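Local atomic coordinates of putative SnoaL-like polyketide cyclase (Jannaschia sp., PDB entry 3KKG), a protein that is of unproven function but, as a SnoaL-like member of the NTF2 clan, may act as a lyase that closes rings in polyketides. Residues A[71-76]-A[87-92]; A[113-118]-A[125-130]; A[16-21]-A[30-35]; A[36-41]-A[121-126]; A[100-105]-A[135-140]. All blocks are in the same frame, centred on the assembly; numbering follows the deposited sequence.

Interaction 1: residues A[71-76]-A[87-92]; sequences LEVVVE and VQARLT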
# COMPACT_ATOMS: atom_id res chain seq x y z
N LEU A 71 -5.99 6.69 17.85
CA LEU A 71 -6.24 6.22 16.48
C LEU A 71 -7.01 4.91 16.51
O LEU A 71 -6.64 3.97 17.20
CB LEU A 71 -4.91 6.03 15.76
CG LEU A 71 -4.99 5.95 14.23
CD1 LEU A 71 -5.48 7.23 13.59
CD2 LEU A 71 -3.59 5.64 13.72
N GLU A 72 -8.08 4.90 15.72
CA GLU A 72 -8.89 3.71 15.50
C GLU A 72 -8.60 3.07 14.17
O GLU A 72 -8.45 3.76 13.17
CB GLU A 72 -10.38 4.04 15.58
CG GLU A 72 -10.81 4.49 16.98
CD GLU A 72 -12.28 4.95 17.03
OE1 GLU A 72 -12.97 4.88 15.99
OE2 GLU A 72 -12.67 5.47 18.06
N VAL A 73 -8.58 1.75 14.16
CA VAL A 73 -8.39 0.97 12.94
C VAL A 73 -9.58 0.04 12.72
O VAL A 73 -10.01 -0.63 13.63
CB VAL A 73 -6.98 0.25 12.91
CG1 VAL A 73 -6.84 -0.75 14.05
CG2 VAL A 73 -6.76 -0.39 11.53
N VAL A 74 -10.07 0.03 11.47
CA VAL A 74 -11.11 -0.92 11.05
C VAL A 74 -10.53 -1.71 9.89
O VAL A 74 -10.26 -1.17 8.80
CB VAL A 74 -12.41 -0.23 10.66
CG1 VAL A 74 -13.44 -1.28 10.23
CG2 VAL A 74 -13.00 0.54 11.85
N VAL A 75 -10.33 -3.01 10.11
CA VAL A 75 -9.84 -3.90 9.08
C VAL A 75 -10.93 -4.06 8.04
O VAL A 75 -12.11 -4.34 8.38
CB VAL A 75 -9.41 -5.25 9.67
CG1 VAL A 75 -9.12 -6.25 8.52
CG2 VAL A 75 -8.19 -5.11 10.60
N GLU A 76 -10.58 -3.93 6.77
CA GLU A 76 -11.55 -4.22 5.74
C GLU A 76 -11.20 -5.15 4.62
O GLU A 76 -12.09 -5.47 3.82
CB GLU A 76 -12.05 -3.03 5.07
CG GLU A 76 -11.02 -2.22 4.52
CD GLU A 76 -11.69 -1.17 3.67
OE1 GLU A 76 -12.09 -0.15 4.33
OE2 GLU A 76 -11.79 -1.35 2.44
N VAL A 87 -3.13 -6.78 4.92
CA VAL A 87 -4.26 -6.25 5.65
C VAL A 87 -4.54 -4.85 5.15
O VAL A 87 -3.69 -3.98 5.27
CB VAL A 87 -4.03 -6.26 7.17
CG1 VAL A 87 -5.26 -5.71 7.88
CG2 VAL A 87 -3.69 -7.67 7.66
N GLN A 88 -5.72 -4.60 4.64
CA GLN A 88 -6.14 -3.23 4.33
C GLN A 88 -7.08 -2.77 5.42
O GLN A 88 -7.95 -3.53 5.88
CB GLN A 88 -6.88 -3.19 3.04
CG GLN A 88 -6.03 -3.55 1.79
CD GLN A 88 -6.81 -3.31 0.54
OE1 GLN A 88 -7.09 -2.17 0.21
NE2 GLN A 88 -7.17 -4.35 -0.14
N ALA A 89 -6.96 -1.50 5.81
CA ALA A 89 -7.74 -0.99 6.91
C ALA A 89 -8.07 0.45 6.63
O ALA A 89 -7.65 1.04 5.64
CB ALA A 89 -7.01 -1.17 8.29
N ARG A 90 -8.93 1.01 7.48
CA ARG A 90 -9.09 2.45 7.54
C ARG A 90 -8.77 2.96 8.92
O ARG A 90 -9.03 2.31 9.92
CB ARG A 90 -10.46 2.90 7.09
CG ARG A 90 -10.70 2.68 5.60
CD ARG A 90 -11.97 3.39 5.16
NE ARG A 90 -11.78 4.85 5.07
CZ ARG A 90 -11.25 5.48 4.01
NH1 ARG A 90 -10.91 4.78 2.93
NH2 ARG A 90 -11.10 6.80 3.97
N LEU A 91 -8.14 4.11 8.93
CA LEU A 91 -7.70 4.78 10.16
C LEU A 91 -8.49 6.06 10.34
O LEU A 91 -8.61 6.84 9.40
CB LEU A 91 -6.23 5.21 10.02
CG LEU A 91 -5.26 4.09 9.76
CD1 LEU A 91 -3.81 4.66 9.62
CD2 LEU A 91 -5.30 3.04 10.84
N THR A 92 -8.92 6.27 11.58
CA THR A 92 -9.61 7.51 11.93
C THR A 92 -9.12 7.98 13.28
O THR A 92 -9.03 7.24 14.24
CB THR A 92 -11.13 7.36 11.96
OG1 THR A 92 -11.47 6.29 12.84
CG2 THR A 92 -11.67 7.09 10.56
O HOH W 1 -13.73 6.45 14.22
O HOH W 2 -10.85 2.02 2.14
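The antiparallel beta hairpin of strands 72-81 and 84-94 lies at one end of the curved NTF2-type sheet within the chain, with 72-81 outermost. Hydrogen-bonded pairs Glu72-Thr92 and Val74-Arg90 alternate with non-hydrogen-bonded Val73-Leu91 and Val75-Ala89. Glu72 N reaches Thr92 O at 2.9 Å, nearly straight (172°) and in the carbonyl plane, whereas Arg90 N meets Val74 O from above its carbonyl plane. On the face of Val73, CG2 stands anti to the backbone N and presses on Ala89 CB at 3.3 Å, tighter than usual; the same methyl rests against Leu91 CD2 at 3.8 Å, the two side chains running side by side. Val75 and Val87 cross at about a right angle, CG1 to CG1 3.9 Å. The face of Glu72, Val74, Arg90 and Thr92 is largely polar: a water 2.5 Å from Glu72 OE1 and 2.7 Å from Thr92 OG1 bridges those side chains. Extended Glu76 runs alongside Arg90, OE1 lying 3.4 Å from Arg90 CG; the guanidinium pairs with Asp110, and Glu76 OE2 with Arg128 of the second subunit, both salt bridges. Phe19, Trp23 and helix 6-16 pack on the face of Val73 and Val75, and strand 108-120 continues the sheet beyond 84-94.

Interaction 2: residues A[113-118]-A[125-130]; sequences DVTLFT and IEMRYF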
# COMPACT_ATOMS: atom_id res chain seq x y z
N ASP A 113 -5.35 2.37 4.44
CA ASP A 113 -3.96 1.97 4.52
C ASP A 113 -3.82 0.54 4.06
O ASP A 113 -4.82 -0.16 3.78
CB ASP A 113 -3.37 2.26 5.85
CG ASP A 113 -3.75 1.33 6.94
OD1 ASP A 113 -4.50 0.37 6.73
OD2 ASP A 113 -3.32 1.59 8.10
N VAL A 114 -2.60 0.07 4.03
CA VAL A 114 -2.28 -1.34 3.72
C VAL A 114 -0.99 -1.70 4.42
O VAL A 114 -0.01 -0.95 4.46
CB VAL A 114 -2.19 -1.57 2.22
CG1 VAL A 114 -1.14 -0.74 1.56
CG2 VAL A 114 -1.92 -3.08 1.97
N THR A 115 -1.01 -2.85 5.13
CA THR A 115 0.15 -3.40 5.84
C THR A 115 0.45 -4.74 5.23
O THR A 115 -0.48 -5.58 5.12
CB THR A 115 -0.12 -3.48 7.36
OG1 THR A 115 -0.75 -2.24 7.79
CG2 THR A 115 1.14 -3.70 8.14
N LEU A 116 1.71 -4.97 4.89
CA LEU A 116 2.12 -6.16 4.17
C LEU A 116 3.09 -6.90 5.07
O LEU A 116 4.23 -6.43 5.31
CB LEU A 116 2.75 -5.74 2.84
CG LEU A 116 1.81 -4.88 1.99
CD1 LEU A 116 2.42 -3.55 1.70
CD2 LEU A 116 1.43 -5.57 0.73
N PHE A 117 2.69 -8.06 5.57
CA PHE A 117 3.48 -8.83 6.51
C PHE A 117 4.12 -10.02 5.83
O PHE A 117 3.51 -10.66 4.95
CB PHE A 117 2.54 -9.38 7.61
CG PHE A 117 1.93 -8.30 8.47
CD1 PHE A 117 2.56 -7.87 9.61
CD2 PHE A 117 0.69 -7.77 8.17
CE1 PHE A 117 1.99 -6.88 10.42
CE2 PHE A 117 0.12 -6.79 9.00
CZ PHE A 117 0.76 -6.38 10.14
N THR A 118 5.32 -10.35 6.28
CA THR A 118 5.97 -11.62 5.95
C THR A 118 6.21 -12.37 7.25
O THR A 118 6.65 -11.77 8.26
CB THR A 118 7.31 -11.37 5.25
OG1 THR A 118 7.08 -10.50 4.14
CG2 THR A 118 7.92 -12.67 4.72
N ILE A 125 8.30 -11.55 10.56
CA ILE A 125 9.69 -11.09 10.35
C ILE A 125 9.85 -9.73 9.66
O ILE A 125 10.94 -9.12 9.71
CB ILE A 125 10.52 -12.16 9.61
CG1 ILE A 125 10.03 -12.37 8.16
CG2 ILE A 125 10.47 -13.50 10.37
CD1 ILE A 125 10.96 -13.28 7.32
N GLU A 126 8.80 -9.29 8.98
CA GLU A 126 8.86 -8.01 8.28
C GLU A 126 7.45 -7.47 8.11
O GLU A 126 6.48 -8.23 7.92
CB GLU A 126 9.51 -8.17 6.91
CG GLU A 126 9.71 -6.83 6.19
CD GLU A 126 10.54 -6.95 4.94
OE1 GLU A 126 11.77 -7.10 5.07
OE2 GLU A 126 9.90 -6.98 3.86
N MSE A 127 7.36 -6.15 8.18
CA MSE A 127 6.14 -5.42 8.00
C MSE A 127 6.42 -4.21 7.12
O MSE A 127 7.31 -3.44 7.47
CB MSE A 127 5.61 -4.95 9.36
CG MSE A 127 4.32 -4.19 9.33
SE MSE A 127 3.77 -3.74 11.12
CE MSE A 127 5.01 -2.41 11.38
N ARG A 128 5.73 -4.10 5.99
CA ARG A 128 5.80 -2.95 5.12
C ARG A 128 4.49 -2.21 5.19
O ARG A 128 3.43 -2.81 5.32
CB ARG A 128 6.05 -3.38 3.66
CG ARG A 128 7.31 -4.14 3.46
CD ARG A 128 7.39 -4.74 2.05
NE ARG A 128 8.64 -5.44 1.84
CZ ARG A 128 9.06 -5.75 0.61
NH1 ARG A 128 8.37 -5.39 -0.46
NH2 ARG A 128 10.20 -6.42 0.47
N TYR A 129 4.52 -0.90 5.16
CA TYR A 129 3.37 -0.08 5.38
C TYR A 129 3.22 1.04 4.37
O TYR A 129 4.15 1.77 4.08
CB TYR A 129 3.44 0.52 6.82
CG TYR A 129 2.21 1.29 7.17
CD1 TYR A 129 1.05 0.61 7.50
CD2 TYR A 129 2.18 2.65 7.19
CE1 TYR A 129 -0.11 1.27 7.76
CE2 TYR A 129 1.01 3.33 7.47
CZ TYR A 129 -0.12 2.64 7.78
OH TYR A 129 -1.30 3.31 8.05
N PHE A 130 1.95 1.28 4.00
CA PHE A 130 1.58 2.50 3.28
C PHE A 130 0.25 3.02 3.73
O PHE A 130 -0.70 2.25 3.89
CB PHE A 130 1.41 2.28 1.78
CG PHE A 130 2.62 1.76 1.07
CD1 PHE A 130 2.88 0.42 0.99
CD2 PHE A 130 3.47 2.62 0.38
CE1 PHE A 130 4.01 -0.06 0.29
CE2 PHE A 130 4.56 2.16 -0.34
CZ PHE A 130 4.83 0.86 -0.37
O HOH W 3 6.63 -7.69 4.40
O HOH W 4 9.57 -9.44 2.77
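Backbone hydrogen bonds zip strands 113-118 and 125-130 together antiparallel, with Val114-Phe130, Leu116-Arg128 and Thr118-Glu126 as hydrogen-bonded pairs; Leu116 N to Arg128 O is 2.8 Å. At Thr118 the ladder swells: Thr118 O takes Ile125 N at 2.8 Å and, weakly, Glu126 N, a classic beta bulge. Among side chains, Tyr129 OH donates to the anti lone pair of Asp113 OD2 at 2.7 Å. That oxygen and Thr115 OG1 lie at the ring edge, in its plane, while the carboxylate stands perpendicular to the ring (89°). Arg128 NE forms a salt bridge with Glu126 OE2 at 2.8 Å, meeting it from above the carboxylate plane. One water links Glu126 OE2 to Thr118 OG1; a second does so with only a weak bond to OE2. Apolar contacts include Met127, a selenomethionine whose CG squeezes Thr115 CG2 at 3.4 Å and whose SE makes an oblique Met-aromatic contact with Phe117 CE1 at 3.7 Å. Phe130 of each subunit meets its counterpart across the dimer. Long, bulged hairpins in a strongly curved sheet are a feature of the NTF2-like alpha+beta fold.

Interaction 3: residues A[16-21]-A[30-35]; sequences LRLFDE and RDVWRE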
# COMPACT_ATOMS: atom_id res chain seq x y z
N LEU A 16 -3.66 -10.69 12.77
CA LEU A 16 -4.81 -9.88 13.15
C LEU A 16 -4.77 -9.40 14.62
O LEU A 16 -5.39 -8.38 14.98
CB LEU A 16 -6.14 -10.54 12.78
CG LEU A 16 -6.52 -10.42 11.31
CD1 LEU A 16 -7.79 -11.27 11.03
CD2 LEU A 16 -6.69 -8.97 10.89
N ARG A 17 -4.04 -10.13 15.47
CA ARG A 17 -3.85 -9.68 16.85
C ARG A 17 -3.20 -8.31 16.90
O ARG A 17 -3.48 -7.52 17.81
CB ARG A 17 -3.00 -10.66 17.64
CG ARG A 17 -3.59 -12.01 17.80
CD ARG A 17 -2.80 -12.91 18.74
NE ARG A 17 -2.75 -12.35 20.09
CZ ARG A 17 -1.70 -12.37 20.90
NH1 ARG A 17 -0.55 -12.93 20.54
NH2 ARG A 17 -1.80 -11.83 22.11
N LEU A 18 -2.40 -7.98 15.88
CA LEU A 18 -1.72 -6.69 15.84
C LEU A 18 -2.66 -5.52 15.58
O LEU A 18 -2.28 -4.37 15.74
CB LEU A 18 -0.63 -6.71 14.77
CG LEU A 18 0.46 -7.78 14.97
CD1 LEU A 18 1.40 -7.89 13.77
CD2 LEU A 18 1.25 -7.47 16.30
N PHE A 19 -3.89 -5.82 15.20
CA PHE A 19 -4.90 -4.82 14.93
C PHE A 19 -5.91 -4.69 16.07
O PHE A 19 -6.85 -3.90 15.96
CB PHE A 19 -5.60 -5.07 13.59
CG PHE A 19 -4.65 -4.93 12.42
CD1 PHE A 19 -3.81 -5.98 12.06
CD2 PHE A 19 -4.50 -3.71 11.82
CE1 PHE A 19 -2.90 -5.80 11.03
CE2 PHE A 19 -3.58 -3.54 10.77
CZ PHE A 19 -2.78 -4.58 10.42
N ASP A 20 -5.70 -5.47 17.14
CA ASP A 20 -6.58 -5.45 18.33
C ASP A 20 -5.69 -5.30 19.55
O ASP A 20 -5.31 -4.18 19.92
CB ASP A 20 -7.48 -6.70 18.33
CG ASP A 20 -8.38 -6.76 19.54
OD1 ASP A 20 -8.78 -5.70 20.00
OD2 ASP A 20 -8.74 -7.90 19.87
N GLU A 21 -5.33 -6.40 20.20
CA GLU A 21 -4.50 -6.31 21.41
C GLU A 21 -3.09 -5.74 21.17
O GLU A 21 -2.47 -5.18 22.07
CB GLU A 21 -4.39 -7.66 22.11
CG GLU A 21 -3.90 -8.83 21.26
CD GLU A 21 -5.03 -9.69 20.67
OE1 GLU A 21 -5.96 -9.18 19.98
OE2 GLU A 21 -4.99 -10.93 20.89
N ARG A 30 2.94 -3.61 23.24
CA ARG A 30 4.33 -3.93 23.06
C ARG A 30 4.60 -5.38 23.32
O ARG A 30 5.39 -6.01 22.63
CB ARG A 30 5.21 -3.04 23.94
CG ARG A 30 5.25 -1.58 23.50
CD ARG A 30 6.12 -0.83 24.48
NE ARG A 30 6.32 0.57 24.18
CZ ARG A 30 5.43 1.54 24.38
NH1 ARG A 30 4.21 1.26 24.83
NH2 ARG A 30 5.77 2.80 24.13
N ASP A 31 3.98 -5.91 24.37
CA ASP A 31 4.19 -7.31 24.70
C ASP A 31 3.59 -8.21 23.64
O ASP A 31 4.13 -9.28 23.38
CB ASP A 31 3.66 -7.62 26.09
CG ASP A 31 4.51 -7.00 27.19
OD1 ASP A 31 5.76 -6.84 27.02
OD2 ASP A 31 3.93 -6.69 28.25
N VAL A 32 2.53 -7.76 22.98
CA VAL A 32 1.95 -8.53 21.86
C VAL A 32 2.96 -8.54 20.69
O VAL A 32 3.20 -9.55 20.04
CB VAL A 32 0.56 -7.98 21.39
CG1 VAL A 32 0.08 -8.73 20.11
CG2 VAL A 32 -0.48 -8.08 22.51
N TRP A 33 3.54 -7.38 20.40
CA TRP A 33 4.59 -7.33 19.39
C TRP A 33 5.76 -8.28 19.74
O TRP A 33 6.25 -9.02 18.90
CB TRP A 33 5.10 -5.91 19.19
CG TRP A 33 4.24 -5.03 18.33
CD1 TRP A 33 2.89 -4.93 18.35
CD2 TRP A 33 4.68 -4.12 17.31
NE1 TRP A 33 2.46 -4.04 17.40
CE2 TRP A 33 3.53 -3.53 16.75
CE3 TRP A 33 5.93 -3.77 16.79
CZ2 TRP A 33 3.60 -2.59 15.73
CZ3 TRP A 33 5.99 -2.85 15.78
CH2 TRP A 33 4.85 -2.25 15.29
N ARG A 34 6.18 -8.26 21.00
CA ARG A 34 7.31 -9.11 21.42
C ARG A 34 7.02 -10.61 21.30
O ARG A 34 7.92 -11.39 21.03
CB ARG A 34 7.76 -8.77 22.83
CG ARG A 34 8.37 -7.38 22.92
CD ARG A 34 8.82 -7.03 24.31
NE ARG A 34 9.33 -5.66 24.36
CZ ARG A 34 8.77 -4.64 25.02
NH1 ARG A 34 7.67 -4.80 25.75
NH2 ARG A 34 9.32 -3.45 24.96
N GLU A 35 5.76 -11.01 21.47
CA GLU A 35 5.39 -12.41 21.28
C GLU A 35 5.11 -12.82 19.83
O GLU A 35 5.15 -14.00 19.49
CB GLU A 35 4.23 -12.80 22.17
CG GLU A 35 2.88 -12.19 21.93
CD GLU A 35 1.90 -12.59 23.05
OE1 GLU A 35 1.73 -13.80 23.28
OE2 GLU A 35 1.34 -11.69 23.74
O HOH W 5 0.15 -3.17 15.31
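Arg17 sets CG anti to its carbonyl carbon (chi1 -63°) and then bends at chi3 (61°), turning the guanidinium toward helix 29-36. Glu21 holds CG in the crowded position between backbone N and carbonyl carbon and folds at chi2 (-96°), so its carboxylate returns to Arg17. Arg17 NE meets Glu21 OE2 at 2.8 Å, almost straight and in the guanidinium plane, though from above the carboxylate plane. Glu35 also reaches in through the crowded first torsion with an extended chain. Its carboxylate lies at the guanidinium edge, turned perpendicular to it, and the salt bridge from Arg17 NH2 to Glu35 OE2 is longer, 3.5 Å. Val32 packs against this network: CG1 sits over the centre of one guanidinium face, 4.0 Å from its plane, and CG2 rests on Glu21 O at 3.5 Å and on Glu21 CG at 3.7 Å. Deeper, Leu18 CD2 touches Trp33 CD1 at 3.7 Å, the two side chains crossing at about a right angle. A water takes a hydrogen bond from Trp33 NE1 and gives one to Leu18 O, 2.7 Å away; the indole N-H also bonds Gly22 O. Leu18 continues onto Phe117 of the sheet, and Trp33 onto helix 54-67. One arginine thus stands between two carboxylates, whose mutual repulsion it would offset; Val32 packs on one face, and both carboxylates come to the edge, where the N-H groups lie.

Interaction 4: residues A[36-41]-A[121-126]; sequences TMTPGF and DGQVIE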
# COMPACT_ATOMS: atom_id res chain seq x y z
N THR A 36 4.87 -11.84 18.96
CA THR A 36 4.48 -12.08 17.56
C THR A 36 5.64 -11.96 16.56
O THR A 36 5.72 -12.67 15.56
CB THR A 36 3.38 -11.02 17.21
OG1 THR A 36 2.25 -11.26 18.08
CG2 THR A 36 2.88 -11.18 15.78
N MSE A 37 6.47 -10.93 16.77
CA MSE A 37 7.61 -10.63 15.89
C MSE A 37 8.86 -11.36 16.37
O MSE A 37 9.03 -11.62 17.57
CB MSE A 37 7.92 -9.12 15.87
CG MSE A 37 7.06 -8.25 14.97
SE MSE A 37 5.17 -8.04 15.53
CE MSE A 37 4.75 -6.43 14.49
N THR A 38 9.76 -11.63 15.42
CA THR A 38 11.10 -12.17 15.75
C THR A 38 11.99 -11.02 16.23
O THR A 38 11.71 -9.85 16.01
CB THR A 38 11.75 -12.82 14.53
OG1 THR A 38 11.90 -11.84 13.49
CG2 THR A 38 10.88 -13.99 14.04
N PRO A 39 13.07 -11.34 16.95
CA PRO A 39 13.98 -10.29 17.43
C PRO A 39 14.58 -9.42 16.32
O PRO A 39 14.85 -8.23 16.52
CB PRO A 39 15.06 -11.08 18.16
CG PRO A 39 14.44 -12.41 18.43
CD PRO A 39 13.47 -12.70 17.38
N GLY A 40 14.82 -10.03 15.17
CA GLY A 40 15.37 -9.33 14.01
C GLY A 40 14.30 -8.77 13.07
O GLY A 40 14.61 -8.41 11.94
N PHE A 41 13.06 -8.69 13.56
CA PHE A 41 11.96 -8.04 12.82
C PHE A 41 12.40 -6.72 12.21
O PHE A 41 13.13 -5.94 12.83
CB PHE A 41 10.81 -7.82 13.78
CG PHE A 41 9.69 -7.00 13.22
CD1 PHE A 41 8.88 -7.50 12.25
CD2 PHE A 41 9.41 -5.75 13.74
CE1 PHE A 41 7.78 -6.73 11.78
CE2 PHE A 41 8.34 -5.02 13.33
CZ PHE A 41 7.54 -5.48 12.32
N ASP A 121 7.86 -19.50 10.01
CA ASP A 121 7.61 -20.42 11.11
C ASP A 121 6.71 -19.82 12.18
O ASP A 121 6.97 -19.91 13.38
CB ASP A 121 8.96 -20.90 11.67
CG ASP A 121 9.79 -21.63 10.63
OD1 ASP A 121 9.22 -22.41 9.83
OD2 ASP A 121 11.01 -21.40 10.57
N GLY A 122 5.66 -19.14 11.71
CA GLY A 122 4.63 -18.62 12.61
C GLY A 122 4.86 -17.26 13.27
O GLY A 122 4.02 -16.81 14.02
N GLN A 123 6.03 -16.66 13.01
CA GLN A 123 6.40 -15.38 13.61
C GLN A 123 6.50 -14.34 12.49
O GLN A 123 6.85 -14.68 11.35
CB GLN A 123 7.76 -15.49 14.33
CG GLN A 123 7.90 -16.67 15.29
CD GLN A 123 9.29 -16.73 15.92
OE1 GLN A 123 10.15 -17.52 15.50
NE2 GLN A 123 9.51 -15.91 16.92
N VAL A 124 6.19 -13.09 12.80
CA VAL A 124 6.30 -12.01 11.85
C VAL A 124 7.75 -11.53 11.77
O VAL A 124 8.37 -11.15 12.80
CB VAL A 124 5.38 -10.84 12.23
CG1 VAL A 124 5.57 -9.65 11.29
CG2 VAL A 124 3.92 -11.26 12.27
N ILE A 125 8.30 -11.55 10.56
CA ILE A 125 9.69 -11.09 10.35
C ILE A 125 9.85 -9.73 9.66
O ILE A 125 10.94 -9.12 9.71
CB ILE A 125 10.52 -12.16 9.61
CG1 ILE A 125 10.03 -12.37 8.16
CG2 ILE A 125 10.47 -13.50 10.37
CD1 ILE A 125 10.96 -13.28 7.32
N GLU A 126 8.80 -9.29 8.98
CA GLU A 126 8.86 -8.01 8.28
C GLU A 126 7.45 -7.47 8.11
O GLU A 126 6.48 -8.23 7.92
CB GLU A 126 9.51 -8.17 6.91
CG GLU A 126 9.71 -6.83 6.19
CD GLU A 126 10.54 -6.95 4.94
OE1 GLU A 126 11.77 -7.10 5.07
OE2 GLU A 126 9.90 -6.98 3.86
O HOH W 6 13.41 -9.64 9.87
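Val124 sets CG1 anti to its backbone N (chi1 176°), which sends its two methyls to different partners: CG1 to Phe41 CE1 at 3.7 Å, and CG2 to Thr36 CG2, also at 3.7 Å and running alongside. Phe41, with CG likewise anti to N (chi1 172°), brings its ring under Met37, a selenomethionine bent at chi2 whose CG lies 3.3 Å above the ring centre. Thr38 keeps OG1 in the crowded position between N and carbonyl carbon, leaving CG2 to meet Gln123 CB at 3.5 Å and Ile125 CG2 at 3.7 Å. Parallel bonding at Met37-Val124 joins the strands: Val124 N to Thr36 O (2.8 Å) and Thr38 N to Val124 O (3.0 Å). A type I turn from Thr38 to Phe41 then rounds the corner, where a water bridges Gly40 O and Ile125 O. Both backbone polar groups of Val124 are therefore satisfied by the chain leaving helix 29-36, while its side chain is sealed in an apolar setting, completed by Phe117 and Leu119.

Interaction 5: residues A[100-105]-A[135-140]; sequences LGVPPS and AVMTAI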
# COMPACT_ATOMS: atom_id res chain seq x y z
N LEU A 100 5.63 13.58 13.16
CA LEU A 100 6.58 13.78 12.05
C LEU A 100 6.95 15.25 11.85
O LEU A 100 6.95 15.81 10.72
CB LEU A 100 6.06 13.12 10.76
CG LEU A 100 5.74 11.63 10.87
CD1 LEU A 100 5.32 11.09 9.46
CD2 LEU A 100 6.88 10.81 11.50
N GLY A 101 7.18 15.91 12.99
CA GLY A 101 7.61 17.30 13.02
C GLY A 101 6.51 18.33 13.05
O GLY A 101 6.76 19.55 13.11
N VAL A 102 5.26 17.88 13.03
CA VAL A 102 4.16 18.85 12.98
C VAL A 102 3.65 18.88 14.45
O VAL A 102 3.27 17.83 15.02
CB VAL A 102 3.04 18.38 12.05
CG1 VAL A 102 1.84 19.33 12.07
CG2 VAL A 102 3.56 18.25 10.61
N PRO A 103 3.56 20.06 15.06
CA PRO A 103 3.00 20.19 16.39
C PRO A 103 1.57 19.71 16.39
O PRO A 103 0.90 19.71 15.35
CB PRO A 103 3.06 21.68 16.65
CG PRO A 103 4.25 22.11 15.84
CD PRO A 103 4.09 21.35 14.57
N PRO A 104 1.08 19.27 17.56
CA PRO A 104 -0.30 18.80 17.58
C PRO A 104 -1.27 19.87 17.06
O PRO A 104 -1.31 21.03 17.50
CB PRO A 104 -0.56 18.52 19.06
CG PRO A 104 0.59 18.88 19.79
CD PRO A 104 1.76 19.18 18.85
N SER A 105 -2.11 19.42 16.14
CA SER A 105 -3.12 20.30 15.52
C SER A 105 -4.53 19.96 15.92
O SER A 105 -5.41 20.80 15.84
CB SER A 105 -3.09 20.21 14.00
OG SER A 105 -3.45 18.93 13.53
N ALA A 135 -1.65 13.07 2.09
CA ALA A 135 -2.90 13.65 2.48
C ALA A 135 -2.90 13.93 3.99
O ALA A 135 -3.45 14.97 4.43
CB ALA A 135 -4.10 12.77 2.11
N VAL A 136 -2.34 13.03 4.78
CA VAL A 136 -2.28 13.24 6.24
C VAL A 136 -1.45 14.49 6.55
O VAL A 136 -1.89 15.40 7.30
CB VAL A 136 -1.73 12.02 6.97
CG1 VAL A 136 -1.42 12.34 8.46
CG2 VAL A 136 -2.71 10.81 6.90
N MSE A 137 -0.26 14.58 5.98
CA MSE A 137 0.61 15.71 6.27
C MSE A 137 -0.02 16.99 5.79
O MSE A 137 0.09 18.05 6.48
CB MSE A 137 2.00 15.50 5.67
CG MSE A 137 2.75 14.34 6.19
SE MSE A 137 3.05 14.33 8.08
CE MSE A 137 4.43 15.69 8.10
N THR A 138 -0.70 16.98 4.65
CA THR A 138 -1.40 18.18 4.16
C THR A 138 -2.51 18.60 5.11
O THR A 138 -2.63 19.81 5.43
CB THR A 138 -1.95 17.94 2.74
OG1 THR A 138 -0.85 17.61 1.91
CG2 THR A 138 -2.69 19.17 2.20
N ALA A 139 -3.31 17.65 5.60
CA ALA A 139 -4.46 17.91 6.48
C ALA A 139 -3.99 18.48 7.80
O ALA A 139 -4.58 19.50 8.28
CB ALA A 139 -5.27 16.68 6.69
N ILE A 140 -2.92 17.94 8.37
CA ILE A 140 -2.47 18.39 9.71
C ILE A 140 -1.59 19.63 9.69
O ILE A 140 -1.45 20.32 10.73
CB ILE A 140 -1.75 17.25 10.51
CG1 ILE A 140 -0.36 16.92 9.92
CG2 ILE A 140 -2.62 16.07 10.69
CD1 ILE A 140 0.42 15.92 10.74
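Helix 133-140, the C-terminal helix following the last strand of this NTF2-like alpha+beta fold, is met by the loop joining strands 84-94 and 108-120. The main bump is Val102, whose side chain points at the helix and settles into the notch between Met137 and Ile140, residues one helical turn apart. Its two methyls divide the work. CG2, anti to the carbonyl carbon, rests on Met137 CE at 3.7 Å as the two chains slide past each other in opposite directions; CG1, anti to the backbone N, lies over Ile140 O at 3.7 Å. Ile140 fills in from the other wall, its CD1 standing 3.8 Å from Val102 CB, its CG1 branch held in the crowded position (chi1 71°). Met137, a selenomethionine, curls at chi2 and chi3 (-58° and -74°), so its terminal methyl reaches Leu100, crossing that side chain at about a right angle; Met137 also packs on Leu134 of the second subunit. Gly101, with a positive phi, lets the chain swing between Leu100 and Val102. At the far end Ser105 CB sits 3.7 Å from Ile140 O, while its OG bonds Gln95. Beside the Leu100 side chain, Met137 CE touches the backbone Leu100 O at 3.6 Å.

Overall arrangement
Interactions 1 and 2 are two hairpins of one sheet, fused where Ala89 O bonds Asp113 N at 2.9 Å and Val87 O bonds Thr115 N at 2.9 Å. Interaction 3 lies against both: Phe19 CZ packs on Val87 CG1 at 3.7 Å, and Leu18 CD1 on Phe117 CE1 at 3.6 Å. Interaction 4 shares Ile125 and Glu126 with interaction 2 and meets interaction 3 through Met37 CE and Leu18 CD1. Interaction 5 stands apart, its centre about 31 Å from that of interaction 4. Bound glycol near Leu71 and near Tyr129, probably from crystallisation, may mark a pocket; interactions 1, 2 and 5 also touch the second subunit.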